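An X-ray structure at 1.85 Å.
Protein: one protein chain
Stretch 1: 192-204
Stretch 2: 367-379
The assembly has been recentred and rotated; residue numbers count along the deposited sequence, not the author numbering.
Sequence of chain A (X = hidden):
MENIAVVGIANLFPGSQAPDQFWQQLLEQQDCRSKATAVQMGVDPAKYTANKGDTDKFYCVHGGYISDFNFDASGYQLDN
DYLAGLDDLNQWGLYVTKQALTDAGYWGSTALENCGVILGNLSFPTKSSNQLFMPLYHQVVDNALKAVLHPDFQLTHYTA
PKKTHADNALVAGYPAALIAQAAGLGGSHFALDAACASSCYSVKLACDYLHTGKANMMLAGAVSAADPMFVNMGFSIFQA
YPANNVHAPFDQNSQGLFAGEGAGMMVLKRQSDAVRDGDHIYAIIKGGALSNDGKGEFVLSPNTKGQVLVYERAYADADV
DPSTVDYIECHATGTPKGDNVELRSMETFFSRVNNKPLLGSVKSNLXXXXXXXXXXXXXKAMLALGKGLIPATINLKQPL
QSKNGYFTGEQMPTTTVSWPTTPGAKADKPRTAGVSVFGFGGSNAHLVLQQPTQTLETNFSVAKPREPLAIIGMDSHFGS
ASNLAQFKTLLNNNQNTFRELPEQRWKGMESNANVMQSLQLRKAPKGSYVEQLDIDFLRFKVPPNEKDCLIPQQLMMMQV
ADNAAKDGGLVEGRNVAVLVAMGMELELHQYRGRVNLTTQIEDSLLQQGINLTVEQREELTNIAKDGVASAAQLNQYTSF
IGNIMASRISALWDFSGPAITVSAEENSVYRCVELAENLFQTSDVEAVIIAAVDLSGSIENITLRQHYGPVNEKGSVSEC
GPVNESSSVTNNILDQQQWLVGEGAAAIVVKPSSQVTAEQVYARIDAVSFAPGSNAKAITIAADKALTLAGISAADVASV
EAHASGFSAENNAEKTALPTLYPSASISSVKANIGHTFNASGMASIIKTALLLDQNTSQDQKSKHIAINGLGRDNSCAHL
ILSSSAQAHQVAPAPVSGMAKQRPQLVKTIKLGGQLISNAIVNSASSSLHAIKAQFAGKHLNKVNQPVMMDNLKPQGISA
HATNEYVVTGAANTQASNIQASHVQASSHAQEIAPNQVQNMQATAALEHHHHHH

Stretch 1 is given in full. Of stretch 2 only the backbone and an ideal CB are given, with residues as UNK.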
# COMPACT_ATOMS: atom_id res chain seq x y z
N LEU A 192 5.00 2.29 0.71
CA LEU A 192 5.10 1.25 -0.31
C LEU A 192 4.57 -0.06 0.25
O LEU A 192 4.46 -0.23 1.47
CB LEU A 192 6.55 1.07 -0.82
CG LEU A 192 7.61 0.57 0.16
CD1 LEU A 192 7.62 -0.96 0.34
CD2 LEU A 192 9.00 1.00 -0.32
N ASP A 193 4.27 -1.00 -0.65
CA ASP A 193 3.83 -2.34 -0.29
C ASP A 193 4.61 -3.32 -1.15
O ASP A 193 4.52 -3.28 -2.38
CB ASP A 193 2.32 -2.49 -0.50
CG ASP A 193 1.75 -3.88 -0.10
OD1 ASP A 193 2.43 -4.70 0.57
OD2 ASP A 193 0.54 -4.12 -0.44
N ALA A 194 5.41 -4.16 -0.51
CA ALA A 194 6.04 -5.33 -1.11
C ALA A 194 5.72 -6.57 -0.28
O ALA A 194 6.56 -7.46 -0.14
CB ALA A 194 7.56 -5.14 -1.23
N ALA A 195 4.52 -6.61 0.31
CA ALA A 195 4.05 -7.69 1.20
C ALA A 195 5.10 -7.91 2.28
O ALA A 195 5.59 -6.93 2.86
CB ALA A 195 3.67 -8.93 0.38
N CYS A 196 5.50 -9.17 2.55
CA CYS A 196 6.39 -9.51 3.66
C CYS A 196 7.77 -8.86 3.55
O CYS A 196 8.53 -8.84 4.53
CB CYS A 196 6.53 -11.05 3.75
SG CYS A 196 5.06 -12.00 3.13
N ALA A 197 8.12 -8.33 2.38
CA ALA A 197 9.44 -7.74 2.19
C ALA A 197 9.44 -6.23 2.33
O ALA A 197 10.50 -5.60 2.14
CB ALA A 197 9.99 -8.13 0.81
N SER A 198 8.30 -5.61 2.66
CA SER A 198 8.19 -4.16 2.61
C SER A 198 9.19 -3.45 3.52
O SER A 198 9.64 -2.36 3.18
CB SER A 198 6.77 -3.70 2.98
OG SER A 198 5.80 -4.34 2.18
N SER A 199 9.51 -4.03 4.69
CA SER A 199 10.46 -3.36 5.59
C SER A 199 11.83 -3.21 4.96
O SER A 199 12.48 -2.16 5.08
CB SER A 199 10.57 -4.12 6.92
OG SER A 199 9.34 -4.13 7.64
N CYS A 200 12.31 -4.26 4.29
CA CYS A 200 13.63 -4.16 3.69
C CYS A 200 13.61 -3.41 2.37
O CYS A 200 14.62 -2.81 2.00
CB CYS A 200 14.23 -5.55 3.50
SG CYS A 200 14.39 -6.37 5.13
N TYR A 201 12.49 -3.45 1.64
CA TYR A 201 12.32 -2.53 0.52
C TYR A 201 12.45 -1.08 0.97
O TYR A 201 13.12 -0.27 0.31
CB TYR A 201 10.98 -2.76 -0.17
CG TYR A 201 11.07 -3.83 -1.25
CD1 TYR A 201 11.35 -5.15 -0.93
CD2 TYR A 201 10.88 -3.50 -2.60
CE1 TYR A 201 11.44 -6.13 -1.91
CE2 TYR A 201 10.99 -4.47 -3.59
CZ TYR A 201 11.27 -5.79 -3.23
OH TYR A 201 11.37 -6.77 -4.19
N SER A 202 11.78 -0.72 2.07
CA SER A 202 11.85 0.66 2.55
C SER A 202 13.27 1.05 2.93
O SER A 202 13.73 2.16 2.62
CB SER A 202 10.91 0.84 3.76
OG SER A 202 9.58 0.57 3.36
N VAL A 203 13.98 0.17 3.63
CA VAL A 203 15.36 0.49 4.04
C VAL A 203 16.26 0.64 2.82
O VAL A 203 17.02 1.62 2.70
CB VAL A 203 15.88 -0.58 5.02
CG1 VAL A 203 17.40 -0.44 5.22
CG2 VAL A 203 15.12 -0.43 6.36
N LYS A 204 16.17 -0.30 1.88
CA LYS A 204 17.01 -0.25 0.69
C LYS A 204 16.72 1.01 -0.13
O LYS A 204 17.65 1.70 -0.56
CB LYS A 204 16.80 -1.52 -0.15
CG LYS A 204 17.58 -1.54 -1.47
CD LYS A 204 19.08 -1.42 -1.21
CE LYS A 204 19.89 -1.32 -2.53
NZ LYS A 204 19.15 -0.65 -3.64
N UNK A 367 5.70 -14.20 15.65
CA UNK A 367 4.84 -14.37 14.50
C UNK A 367 5.36 -13.59 13.30
O UNK A 367 6.43 -12.96 13.32
CB UNK A 367 3.41 -13.93 14.84
N UNK A 368 4.58 -13.64 12.22
CA UNK A 368 4.93 -12.99 10.96
C UNK A 368 4.23 -11.63 10.92
O UNK A 368 3.01 -11.57 10.75
CB UNK A 368 4.54 -13.85 9.76
N UNK A 369 5.00 -10.56 11.08
CA UNK A 369 4.44 -9.21 11.18
C UNK A 369 4.08 -8.60 9.82
O UNK A 369 3.89 -7.37 9.74
CB UNK A 369 5.44 -8.30 11.90
N UNK A 370 4.01 -9.39 8.75
CA UNK A 370 3.48 -8.94 7.45
C UNK A 370 4.35 -7.81 6.92
O UNK A 370 5.57 -8.01 6.74
CB UNK A 370 2.02 -8.48 7.57
N UNK A 371 3.80 -6.63 6.60
CA UNK A 371 4.63 -5.56 6.04
C UNK A 371 5.73 -5.14 7.00
O UNK A 371 6.77 -4.64 6.56
CB UNK A 371 3.77 -4.35 5.68
N UNK A 372 5.55 -5.37 8.30
CA UNK A 372 6.57 -5.00 9.27
C UNK A 372 7.51 -6.14 9.62
O UNK A 372 8.31 -5.99 10.55
CB UNK A 372 5.90 -4.48 10.55
N UNK A 373 7.43 -7.28 8.92
CA UNK A 373 8.18 -8.46 9.35
C UNK A 373 9.68 -8.24 9.33
O UNK A 373 10.41 -8.79 10.17
CB UNK A 373 7.83 -9.66 8.46
N UNK A 374 10.18 -7.47 8.37
CA UNK A 374 11.60 -7.24 8.33
C UNK A 374 12.12 -6.40 9.48
O UNK A 374 13.31 -6.46 9.79
CB UNK A 374 11.97 -6.57 7.00
N UNK A 375 11.25 -5.60 10.12
CA UNK A 375 11.75 -4.72 11.19
C UNK A 375 12.34 -5.50 12.36
O UNK A 375 13.50 -5.22 12.73
CB UNK A 375 10.62 -3.82 11.70
N UNK A 376 11.66 -6.47 12.99
CA UNK A 376 12.33 -7.23 14.06
C UNK A 376 13.53 -8.03 13.57
O UNK A 376 14.50 -8.20 14.32
CB UNK A 376 11.33 -8.18 14.72
N UNK A 377 13.47 -8.54 12.34
CA UNK A 377 14.62 -9.25 11.79
C UNK A 377 15.85 -8.36 11.70
O UNK A 377 16.93 -8.72 12.18
CB UNK A 377 14.28 -9.81 10.41
N UNK A 378 15.69 -7.18 11.09
CA UNK A 378 16.83 -6.26 10.97
C UNK A 378 17.27 -5.77 12.34
O UNK A 378 18.47 -5.59 12.58
CB UNK A 378 16.47 -5.07 10.08
N UNK A 379 16.33 -5.53 13.25
CA UNK A 379 16.70 -5.06 14.58
C UNK A 379 17.52 -6.12 15.31
O UNK A 379 18.56 -5.82 15.90
CB UNK A 379 15.45 -4.70 15.39

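Position 367 lies out of reach of stretch 1, so the evidence is its backbone: phi is 85°. Positive phi by itself favours glycine, and the residue is Gly367.

At 368 CA-to-CB points sideways and the ideal CB has nothing of stretch 1 within 5.5 Å. Cys196 SG lies farther along, so a short side chain would fall short and a long polar or aromatic one could reach it. The residue is His368, with chi1 t; its NE2 comes to 3.3 Å from Cys196 SG. The sulfur sits 85° off the ring normal, at the ring edge.

Position 369 is out of reach, and stretch 1 sets no preference; it is Leu369. At 370 CB points away, so many side chains would suit, although phi 62° with psi -124° favours glycine. The residue is nevertheless Leu370, and it meets stretch 1 through its backbone: Cys196 CA lies 3.5 Å from Leu370 O, with an angle of 163° at the hydrogen.

The ideal CB of 371 points sideways, 4.1 Å from Ser198 OG, 4.2 Å from Ala195 O and 5.3 Å from Asp193 OD1. These oxygens leave space for a small or branched side chain, such as serine, threonine or valine. Thr371 is found, with chi1 p. Its methyl, not its hydroxyl, faces stretch 1: CG2 is 3.6 Å from Ser198 OG and 3.9 Å from Asp193 OD1, while OG1 bonds elsewhere in the structure. Its carbonyl accepts a hydrogen bond from Ser199, OG to Thr371 O, at 2.8 Å.

At 372 CB points away, 4.5 Å from Ser199 OG, and stretch 1 hardly constrains the choice; Ala372 is found. The CB of 373 points sideways, 4.1 Å from Cys196 O, where a small residue fits easily; it is Ala373.

Position 374 is the most restrictive. An ideal CB would lie 2.8 Å from Ser199 CB, a clash, and 3.1 Å from Cys200 SG. Only glycine avoids this, and Gly374 is found. Its N donates to water 1 (2.9 Å from N to the water O), which also accepts from Ser199 N and donates to Cys196 O and Thr371 O, linking the two backbones.

At 375 CB points sideways, 4.3 Å from Ser199 OG, so a flexible apolar chain is one of several options. Met375, m at all three chi angles, brings CG to 3.5 Å from Ser199 OG.

Position 376 is out of reach and its phi of -64° suits many residues, proline included: Pro376. At 377 CA-to-CB points toward stretch 1, but no atom of stretch 1 lies within 5.5 Å of the ideal CB, so Gly377 is not forced by this contact.

At 378 CB points toward stretch 1 across a gap, which invites a long apolar chain. Met378 spans it: CE is 3.6 Å from Val203 CG2, and SD is 3.8 Å from Cys200 SG. Position 379 is out of reach, so stretch 1 sets no preference; it is Thr379, whose OG1 donates to Met375 O at 2.8 Å.

Stretch 2, residues 367-379: GHLLTAAGMPGMT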
# COMPACT_ATOMS: atom_id res chain seq x y z
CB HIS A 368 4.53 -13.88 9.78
CG HIS A 368 4.80 -13.30 8.43
ND1 HIS A 368 5.38 -12.06 8.24
CD2 HIS A 368 4.61 -13.81 7.18
CE1 HIS A 368 5.50 -11.82 6.94
NE2 HIS A 368 5.05 -12.87 6.28
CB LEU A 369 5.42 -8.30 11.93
CG LEU A 369 5.21 -8.15 13.44
CD1 LEU A 369 5.17 -9.50 14.16
CD2 LEU A 369 6.24 -7.20 14.09
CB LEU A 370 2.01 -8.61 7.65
CG LEU A 370 1.16 -9.71 8.31
CD1 LEU A 370 -0.30 -9.28 8.49
CD2 LEU A 370 1.24 -11.00 7.49
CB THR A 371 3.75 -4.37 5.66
OG1 THR A 371 2.81 -4.13 6.71
CG2 THR A 371 2.98 -4.72 4.39
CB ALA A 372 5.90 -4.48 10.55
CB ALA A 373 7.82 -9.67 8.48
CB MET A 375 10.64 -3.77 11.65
CG MET A 375 10.24 -2.63 10.65
SD MET A 375 11.55 -1.89 9.67
CE MET A 375 12.39 -0.92 10.89
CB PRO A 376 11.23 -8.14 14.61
CG PRO A 376 10.22 -8.24 13.52
CD PRO A 376 10.25 -6.91 12.82
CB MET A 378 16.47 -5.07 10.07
CG MET A 378 16.29 -5.42 8.61
SD MET A 378 16.02 -3.96 7.57
CE MET A 378 14.30 -3.58 7.97
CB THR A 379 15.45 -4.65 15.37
OG1 THR A 379 14.74 -3.62 14.64
CG2 THR A 379 15.82 -4.11 16.75
O HOH W 1 8.87 -6.70 5.91
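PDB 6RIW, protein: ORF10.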